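Putative glycosidase ph117-related (Bacteroides thetaiotaomicron, PDB 5A7V) probably cleaves or phosphorolyses beta-linked mannosides and binds mannose in its pocket. Local coordinates at residues P79-H84 with I88-R93; L156-Y161 with G205-E210. All blocks are in the same frame, centred on the assembly; numbering follows the deposited sequence.

Contact 1: P79-H84 with I88-R93. With MAN (alpha-D-mannopyranose), chain D; BMA (beta-D-mannopyranose), chain C.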
# COMPACT_ATOMS: atom_id res chain seq x y z
N PRO A 79 -4.64 -2.04 -3.67
CA PRO A 79 -4.93 -3.40 -3.17
C PRO A 79 -3.97 -3.87 -2.09
O PRO A 79 -2.79 -3.52 -2.06
CB PRO A 79 -4.70 -4.25 -4.42
CG PRO A 79 -3.56 -3.57 -5.09
CD PRO A 79 -3.76 -2.12 -4.85
N ALA A 80 -4.48 -4.73 -1.19
CA ALA A 80 -3.63 -5.58 -0.34
C ALA A 80 -3.41 -6.89 -1.07
O ALA A 80 -4.23 -7.30 -1.89
CB ALA A 80 -4.32 -5.85 0.98
N ALA A 81 -2.35 -7.61 -0.70
CA ALA A 81 -2.08 -8.91 -1.26
C ALA A 81 -1.43 -9.77 -0.21
O ALA A 81 -0.62 -9.31 0.57
CB ALA A 81 -1.23 -8.84 -2.51
N THR A 82 -1.79 -11.05 -0.23
CA THR A 82 -1.21 -12.03 0.71
C THR A 82 -1.23 -13.42 0.11
O THR A 82 -1.75 -13.63 -0.98
CB THR A 82 -1.87 -11.90 2.11
OG1 THR A 82 -1.09 -12.54 3.14
CG2 THR A 82 -3.28 -12.44 2.12
N LEU A 83 -0.74 -14.38 0.90
CA LEU A 83 -0.75 -15.81 0.59
C LEU A 83 -1.76 -16.48 1.51
O LEU A 83 -1.72 -16.28 2.73
CB LEU A 83 0.64 -16.37 0.83
CG LEU A 83 0.85 -17.85 0.63
CD1 LEU A 83 0.69 -18.22 -0.83
CD2 LEU A 83 2.19 -18.30 1.19
N HIS A 84 -2.62 -17.31 0.91
CA HIS A 84 -3.57 -18.12 1.71
C HIS A 84 -3.87 -19.40 0.98
O HIS A 84 -4.23 -19.41 -0.19
CB HIS A 84 -4.87 -17.33 1.93
CG HIS A 84 -5.88 -18.04 2.78
ND1 HIS A 84 -5.65 -18.40 4.09
CD2 HIS A 84 -7.14 -18.44 2.50
CE1 HIS A 84 -6.72 -19.02 4.57
NE2 HIS A 84 -7.65 -19.05 3.63
N ILE A 88 -2.36 -16.77 -4.23
CA ILE A 88 -2.33 -15.33 -4.01
C ILE A 88 -3.76 -14.85 -3.83
O ILE A 88 -4.64 -15.21 -4.62
CB ILE A 88 -1.64 -14.61 -5.19
CG1 ILE A 88 -0.12 -14.84 -5.16
CG2 ILE A 88 -1.95 -13.10 -5.19
CD1 ILE A 88 0.63 -14.49 -6.43
N VAL A 89 -3.98 -14.06 -2.78
CA VAL A 89 -5.25 -13.43 -2.50
C VAL A 89 -5.05 -11.92 -2.51
O VAL A 89 -4.15 -11.40 -1.84
CB VAL A 89 -5.87 -13.90 -1.18
CG1 VAL A 89 -7.20 -13.21 -0.90
CG2 VAL A 89 -6.07 -15.40 -1.25
N VAL A 90 -5.90 -11.23 -3.26
CA VAL A 90 -5.91 -9.79 -3.30
C VAL A 90 -7.22 -9.27 -2.71
O VAL A 90 -8.32 -9.76 -3.06
CB VAL A 90 -5.72 -9.29 -4.76
CG1 VAL A 90 -6.08 -7.81 -4.93
CG2 VAL A 90 -4.30 -9.54 -5.21
N LEU A 91 -7.12 -8.26 -1.85
CA LEU A 91 -8.27 -7.47 -1.38
C LEU A 91 -8.13 -6.08 -2.01
O LEU A 91 -7.20 -5.35 -1.68
CB LEU A 91 -8.38 -7.40 0.14
CG LEU A 91 -9.15 -8.56 0.82
CD1 LEU A 91 -8.39 -9.87 0.68
CD2 LEU A 91 -9.53 -8.23 2.24
N TYR A 92 -9.03 -5.78 -2.93
CA TYR A 92 -8.93 -4.55 -3.73
C TYR A 92 -9.89 -3.48 -3.23
O TYR A 92 -11.05 -3.77 -2.87
CB TYR A 92 -9.11 -4.79 -5.23
CG TYR A 92 -10.38 -5.55 -5.66
CD1 TYR A 92 -10.42 -6.96 -5.71
CD2 TYR A 92 -11.54 -4.87 -6.02
CE1 TYR A 92 -11.55 -7.62 -6.15
CE2 TYR A 92 -12.66 -5.54 -6.47
CZ TYR A 92 -12.65 -6.91 -6.56
OH TYR A 92 -13.78 -7.60 -6.99
N ARG A 93 -9.43 -2.23 -3.23
CA ARG A 93 -10.30 -1.10 -2.92
C ARG A 93 -11.28 -0.91 -4.08
O ARG A 93 -10.84 -0.65 -5.19
CB ARG A 93 -9.47 0.16 -2.70
CG ARG A 93 -10.30 1.37 -2.34
CD ARG A 93 -9.49 2.65 -2.18
NE ARG A 93 -10.31 3.79 -1.95
CZ ARG A 93 -9.86 5.04 -1.78
NH1 ARG A 93 -8.55 5.29 -1.62
NH2 ARG A 93 -10.72 6.06 -1.79
C1 MAN D . -7.72 11.42 -0.14
C2 MAN D . -7.20 10.29 -0.92
C3 MAN D . -8.42 9.45 -1.23
C4 MAN D . -9.26 9.08 -0.01
C5 MAN D . -9.51 10.28 0.88
C6 MAN D . -9.89 9.89 2.29
O1 MAN D . -8.44 12.37 -0.83
O2 MAN D . -6.32 9.46 -0.17
O3 MAN D . -8.10 8.22 -1.89
O4 MAN D . -10.53 8.56 -0.44
O5 MAN D . -8.35 11.08 1.02
O6 MAN D . -8.90 9.08 2.94
C1 BMA C . -7.64 11.41 -0.30
C2 BMA C . -7.42 10.15 -1.15
C3 BMA C . -8.73 9.41 -1.28
C4 BMA C . -9.32 9.14 0.09
C5 BMA C . -9.30 10.40 0.97
C6 BMA C . -9.73 10.12 2.40
O1 BMA C . -6.51 12.25 -0.13
O2 BMA C . -6.48 9.28 -0.52
O3 BMA C . -8.61 8.16 -2.06
O4 BMA C . -10.67 8.70 -0.11
O5 BMA C . -8.00 11.03 1.03
O6 BMA C . -8.91 9.14 3.05
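A80 and L91 face each other in a beta hairpin as an antiparallel hydrogen-bonded pair, and so do T82 and V89. Four backbone bonds result, the straightest V89 N to T82 O, 2.9 Å at 177°. A81 and V90 form a non-hydrogen-bonded pair between these two. V90 CG1, anti to the backbone N (chi1 165°), lies 3.9 Å from P79 CB. Its other methyl, CG2, meets A81 CB. On the opposite face V89 CG2 rests against H84 CB at 3.9 Å.

R93 carries the hairpin into the mannose pocket. Its side chain is extended (chi1 -179°), which takes the guanidinium away from 79-84 toward the sugar. The sugar is modelled as two overlapping anomers. In the alpha form NH1 donates to O3 of MAN at 3.0 Å and NH2 to O4 of MAN at 2.8 Å, so O3 and O4 are held at the guanidinium edge. The beta form uses the same two oxygens. Salt bridges to E95 and D146 and a bond from NE to S107 probably fix its rotation.

Strand 107-114 pairs with the other edge of 87-95. I149 of strand 143-151 covers A80, T82 and L91. V353 and Y362 of strands 347-355 and 358-365 cover A81.

Contact 2: L156-Y161 with G205-E210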
# COMPACT_ATOMS: atom_id res chain seq x y z
N LEU A 156 -2.49 -15.44 11.99
CA LEU A 156 -3.42 -14.31 12.12
C LEU A 156 -3.08 -13.23 11.07
O LEU A 156 -1.97 -12.70 11.08
CB LEU A 156 -3.38 -13.71 13.51
CG LEU A 156 -4.38 -12.60 13.79
CD1 LEU A 156 -5.79 -13.15 13.76
CD2 LEU A 156 -4.08 -11.86 15.09
N TYR A 157 -4.02 -12.98 10.15
CA TYR A 157 -3.87 -11.86 9.21
C TYR A 157 -4.21 -10.58 9.92
O TYR A 157 -5.26 -10.44 10.58
CB TYR A 157 -4.78 -12.09 7.99
CG TYR A 157 -4.40 -13.29 7.18
CD1 TYR A 157 -3.41 -13.23 6.20
CD2 TYR A 157 -5.05 -14.52 7.35
CE1 TYR A 157 -3.06 -14.31 5.42
CE2 TYR A 157 -4.66 -15.63 6.59
CZ TYR A 157 -3.67 -15.53 5.64
OH TYR A 157 -3.32 -16.66 4.90
N VAL A 158 -3.34 -9.58 9.69
CA VAL A 158 -3.45 -8.27 10.26
C VAL A 158 -3.53 -7.26 9.09
O VAL A 158 -2.59 -7.17 8.29
CB VAL A 158 -2.28 -7.91 11.19
CG1 VAL A 158 -2.47 -6.54 11.84
CG2 VAL A 158 -2.15 -8.97 12.28
N MET A 159 -4.67 -6.55 9.03
CA MET A 159 -4.95 -5.54 7.98
C MET A 159 -4.84 -4.16 8.59
O MET A 159 -5.51 -3.85 9.60
CB MET A 159 -6.39 -5.65 7.47
CG MET A 159 -6.76 -4.62 6.39
SD MET A 159 -8.50 -4.37 6.12
CE MET A 159 -8.94 -5.98 5.46
N THR A 160 -4.03 -3.30 7.95
CA THR A 160 -4.08 -1.88 8.23
C THR A 160 -4.90 -1.22 7.07
O THR A 160 -4.84 -1.67 5.93
CB THR A 160 -2.69 -1.26 8.27
OG1 THR A 160 -2.08 -1.37 6.99
CG2 THR A 160 -1.78 -1.94 9.32
N TYR A 161 -5.71 -0.26 7.41
CA TYR A 161 -6.56 0.42 6.38
C TYR A 161 -6.97 1.78 6.89
O TYR A 161 -6.72 2.13 8.05
CB TYR A 161 -7.77 -0.47 6.06
CG TYR A 161 -8.83 -0.54 7.15
CD1 TYR A 161 -8.66 -1.40 8.27
CD2 TYR A 161 -9.97 0.17 7.04
CE1 TYR A 161 -9.59 -1.45 9.26
CE2 TYR A 161 -10.95 0.15 8.03
CZ TYR A 161 -10.77 -0.71 9.17
OH TYR A 161 -11.79 -0.82 10.12
N GLY A 205 -0.11 2.14 6.64
CA GLY A 205 0.67 1.42 7.65
C GLY A 205 1.32 0.17 7.12
O GLY A 205 0.62 -0.76 6.67
N SER A 206 2.66 0.09 7.21
CA SER A 206 3.51 -1.00 6.70
C SER A 206 4.19 -1.73 7.87
O SER A 206 5.22 -1.29 8.41
CB SER A 206 4.59 -0.38 5.81
OG SER A 206 4.03 0.33 4.70
N ILE A 207 3.56 -2.83 8.28
CA ILE A 207 4.09 -3.68 9.36
C ILE A 207 5.36 -4.37 8.90
O ILE A 207 5.50 -4.75 7.73
CB ILE A 207 3.00 -4.64 9.86
CG1 ILE A 207 1.83 -3.89 10.44
CG2 ILE A 207 3.54 -5.63 10.89
CD1 ILE A 207 0.61 -4.72 10.81
N LEU A 208 6.34 -4.52 9.83
CA LEU A 208 7.57 -5.23 9.53
C LEU A 208 7.37 -6.74 9.41
O LEU A 208 6.75 -7.34 10.32
CB LEU A 208 8.62 -4.92 10.60
CG LEU A 208 9.99 -5.56 10.43
CD1 LEU A 208 10.68 -5.01 9.18
CD2 LEU A 208 10.84 -5.28 11.65
N THR A 209 7.96 -7.33 8.38
CA THR A 209 7.89 -8.76 8.07
C THR A 209 9.27 -9.29 7.71
O THR A 209 10.23 -8.52 7.49
CB THR A 209 6.94 -9.03 6.87
OG1 THR A 209 7.54 -8.50 5.65
CG2 THR A 209 5.58 -8.43 7.07
N GLU A 210 9.37 -10.62 7.63
CA GLU A 210 10.56 -11.32 7.19
C GLU A 210 10.14 -12.61 6.51
O GLU A 210 9.15 -13.22 6.92
CB GLU A 210 11.49 -11.64 8.39
CG GLU A 210 12.83 -12.26 8.04
CD GLU A 210 13.72 -12.58 9.24
OE1 GLU A 210 13.20 -12.55 10.37
OE2 GLU A 210 14.95 -12.87 9.01
O HOH W 1 -2.69 1.08 5.68
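Strands 157-161 and 205-210 run roughly antiparallel, at 152°, but they are not paired in one sheet. Their axes come no closer than 7.4 Å. The nearest CA atoms are those of T160 and G205, 5.8 Å apart. The strands meet at this end and diverge toward Y157 and E210. No backbone-to-backbone hydrogen bond links them.

The link is made by the T160 side chain. OG1 sits between the backbone N and the carbonyl carbon (chi1 64°), and from there it donates to G205 O at 2.8 Å. The donor lies in the carbonyl plane, on a lone pair. A water bridges the same two residues. It donates to T160 OG1 at 2.8 Å and accepts from G205 N at 2.9 Å. One threonine hydroxyl thus serves both polar backbone groups of G205, one directly and one through water. G205 has no side chain, and T160 CG2 lies close to where one would start.

Beyond this polar end the contact is apolar. I207 reaches across with CD1 at its tip, which touches V158 CG1 at 3.7 Å. V158 and I207 lie nearly perpendicular. The same CD1 lies 4.0 Å from T160 CG2, where the T160 and I207 side chains run alongside in opposite senses.

The contact joins neighbouring sheets, consistent with adjacent blades of the five-bladed beta-propeller of GH130 enzymes. Strand 157-164 lies between 143-151 and 169-176, and I173 of the latter also packs on V158 and T160. Strand 205-212 runs parallel to 270-280, which accepts bonds from S206 and T209.

Overall arrangement
From the N terminus, contact 1 comes first. It closes a short hairpin turn between strands 75-84 and 87-95. The chain then builds strand 107-114 and enters the sheet that begins with 143-151. Contact 2 opens there and closes a much longer loop, with 43 residues between its segments. The two follow in series, neither crossing nor enclosing the other. Contact 1 is local to one sheet, while contact 2 ties the next sheet to the one after. Their centres are 12 Å apart. Y157 joins them: its OH probably hydrogen-bonds L83 O and H84 ND1. L91 CD2 also packs on M159 CE. Three successive sheets are thereby connected.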